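Local coordinates for protein XRE family transcriptional regulator (Enterobacter cloacae subsp. cloacae, PDB 6B8W) that probably acts as a DNA-binding transcription factor, of which this chain is the C-terminal cupin domain, a fold that can hold a manganese ion, at residues A[44-49]-A[86-91]. Numbering follows the deposited sequence. Where two conformers were deposited one is given.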
loop_
_atom_site.group_PDB
_atom_site.type_symbol
_atom_site.label_atom_id
_atom_site.label_comp_id
_atom_site.label_asym_id
_atom_site.label_seq_id
_atom_site.Cartn_x
_atom_site.Cartn_y
_atom_site.Cartn_z
ATOM N N VAL A 44 -0.924 -1.454 6.680
ATOM C CA VAL A 44 0.515 -1.245 6.538
ATOM C C VAL A 44 0.801 0.159 7.045
ATOM O O VAL A 44 0.154 1.119 6.618
ATOM C CB VAL A 44 0.986 -1.344 5.072
ATOM C CG1 VAL A 44 2.477 -1.026 4.962
ATOM C CG2 VAL A 44 0.690 -2.722 4.506
ATOM N N VAL A 45 1.738 0.285 7.975
ATOM C CA VAL A 45 2.106 1.607 8.503
ATOM C C VAL A 45 3.074 2.278 7.535
ATOM O O VAL A 45 4.017 1.659 7.068
ATOM C CB VAL A 45 2.718 1.493 9.913
ATOM C CG1 VAL A 45 3.206 2.840 10.435
ATOM C CG2 VAL A 45 1.680 0.922 10.878
ATOM N N ILE A 46 2.823 3.549 7.245
ATOM C CA ILE A 46 3.654 4.326 6.332
ATOM C C ILE A 46 4.617 5.174 7.145
ATOM O O ILE A 46 5.821 5.114 6.923
ATOM C CB ILE A 46 2.793 5.208 5.404
ATOM C CG1 ILE A 46 1.743 4.356 4.675
ATOM C CG2 ILE A 46 3.664 5.973 4.430
ATOM C CD1 ILE A 46 2.266 3.127 3.974
ATOM N N SER A 47 4.079 5.958 8.082
ATOM C CA SER A 47 4.917 6.792 8.969
ATOM C C SER A 47 4.282 6.856 10.363
ATOM O O SER A 47 3.074 6.797 10.502
ATOM C CB SER A 47 5.113 8.190 8.393
ATOM O OG SER A 47 3.899 8.892 8.292
ATOM N N GLY A 48 5.114 6.939 11.386
ATOM C CA GLY A 48 4.626 6.972 12.758
ATOM C C GLY A 48 4.549 5.576 13.339
ATOM O O GLY A 48 5.235 4.677 12.873
ATOM N N GLU A 49 3.707 5.418 14.357
ATOM C CA GLU A 49 3.511 4.163 15.073
ATOM C C GLU A 49 2.026 3.962 15.268
ATOM O O GLU A 49 1.342 4.859 15.725
ATOM C CB GLU A 49 4.122 4.230 16.462
ATOM C CG GLU A 49 5.589 4.530 16.476
ATOM C CD GLU A 49 6.159 4.540 17.870
ATOM O OE1 GLU A 49 5.415 4.279 18.847
ATOM O OE2 GLU A 49 7.372 4.788 17.959
ATOM N N HIS A 86 0.403 7.669 9.884
ATOM C CA HIS A 86 -0.125 7.511 8.547
ATOM C C HIS A 86 -0.059 6.031 8.187
ATOM O O HIS A 86 1.002 5.427 8.264
ATOM C CB HIS A 86 0.720 8.337 7.568
ATOM C CG HIS A 86 0.287 8.230 6.137
ATOM N ND1 HIS A 86 1.142 8.493 5.089
ATOM C CD2 HIS A 86 -0.884 7.841 5.578
ATOM C CE1 HIS A 86 0.504 8.318 3.944
ATOM N NE2 HIS A 86 -0.723 7.897 4.213
ATOM N N PHE A 87 -1.195 5.436 7.839
ATOM C CA PHE A 87 -1.191 4.037 7.445
ATOM C C PHE A 87 -2.118 3.829 6.273
ATOM O O PHE A 87 -2.887 4.711 5.921
ATOM C CB PHE A 87 -1.530 3.108 8.615
ATOM C CG PHE A 87 -2.911 3.296 9.189
ATOM C CD1 PHE A 87 -3.151 4.272 10.144
ATOM C CD2 PHE A 87 -3.953 2.470 8.801
ATOM C CE1 PHE A 87 -4.412 4.432 10.687
ATOM C CE2 PHE A 87 -5.225 2.618 9.338
ATOM C CZ PHE A 87 -5.461 3.598 10.292
ATOM N N HIS A 88 -1.964 2.695 5.603
ATOM C CA HIS A 88 -2.883 2.330 4.540
ATOM C C HIS A 88 -3.722 1.177 5.007
ATOM O O HIS A 88 -3.243 0.298 5.740
ATOM C CB HIS A 88 -2.216 1.873 3.239
ATOM C CG HIS A 88 -1.421 2.918 2.537
ATOM N ND1 HIS A 88 -0.594 2.613 1.474
ATOM C CD2 HIS A 88 -1.281 4.244 2.757
ATOM C CE1 HIS A 88 -0.002 3.714 1.055
ATOM N NE2 HIS A 88 -0.387 4.715 1.824
ATOM N N SER A 89 -4.972 1.177 4.565
ATOM C CA SER A 89 -5.907 0.113 4.848
ATOM C C SER A 89 -6.377 -0.404 3.504
ATOM O O SER A 89 -6.976 0.333 2.732
ATOM C CB SER A 89 -7.075 0.630 5.684
ATOM O OG SER A 89 -8.122 -0.324 5.733
ATOM N N LEU A 90 -6.065 -1.661 3.214
ATOM C CA LEU A 90 -6.474 -2.293 1.974
ATOM C C LEU A 90 -7.603 -3.242 2.291
ATOM O O LEU A 90 -7.525 -3.993 3.255
ATOM C CB LEU A 90 -5.328 -3.083 1.357
ATOM C CG LEU A 90 -4.139 -2.303 0.781
ATOM C CD1 LEU A 90 -3.371 -1.544 1.836
ATOM C CD2 LEU A 90 -3.229 -3.322 0.121
ATOM N N ILE A 91 -8.644 -3.214 1.472
ATOM C CA ILE A 91 -9.803 -4.064 1.682
ATOM C C ILE A 91 -10.103 -4.874 0.435
ATOM O O ILE A 91 -10.276 -4.301 -0.614
ATOM C CB ILE A 91 -11.058 -3.228 2.009
ATOM C CG1 ILE A 91 -10.844 -2.332 3.248
ATOM C CG2 ILE A 91 -12.262 -4.142 2.185
ATOM C CD1 ILE A 91 -10.744 -3.073 4.569
HETATM O O HOH W 1 3.656 9.534 5.375
#
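Strands 40-47 and 85-92 run antiparallel as neighbours in one sheet, and a classic beta bulge interrupts their ladder. Val-44 and His-88 form a regular hydrogen-bonded pair, the bond from His-88 N to Val-44 O measuring 2.8 Å. Further along, Ile-46 and Ser-47 both face His-86, whose carbonyl O lies 2.8 Å from Ile-46 N and 3.1 Å from Ser-47 N and accepts from both. Ile-46 takes the near-helical backbone usual at the first position of a classic bulge (psi -54°), so its side chain falls on the same face as His-86 and His-88.

Here packing is tightest. Ile-46 CD1 sits 3.7 Å from the centroid of the His-88 ring, almost on its normal, while CB lies over the face of the His-86 ring, offset toward its rim, in a second CH-pi contact. A branched aliphatic chain suits the place: Ile-46 CG2, anti to the backbone N, runs alongside His-86 to its ND1 (3.6 Å), while CG1 and CD1 cross the His-88 ring obliquely. On this face Ile-46 also meets Ile-46 of the second subunit.

Toward the strand end the backbone stays bonded, His-86 N to Ser-47 O at 2.9 Å, but the side chains are partly exposed and meet partly through water. Ser-47 turns OG to a water 2.7 Å from His-86 ND1, in the ring plane; His-86 NE2 bonds to Ser-21. Gly-48 follows at phi 91° and psi -157°, angles that favour a residue lacking CB.

On the opposite face, apolar Val-45 and Phe-87 suit the buried interior, where both touch Leu-50. The Phe-87 ring meets that of Tyr-77, which binds Mn(2+) in this protein, although no ion is bound to this chain here. This bulged pair belongs to one sheet of the cupin beta-barrel, near the metal-binding site, with Val-45 and Phe-87 facing strand 50-54 of the other.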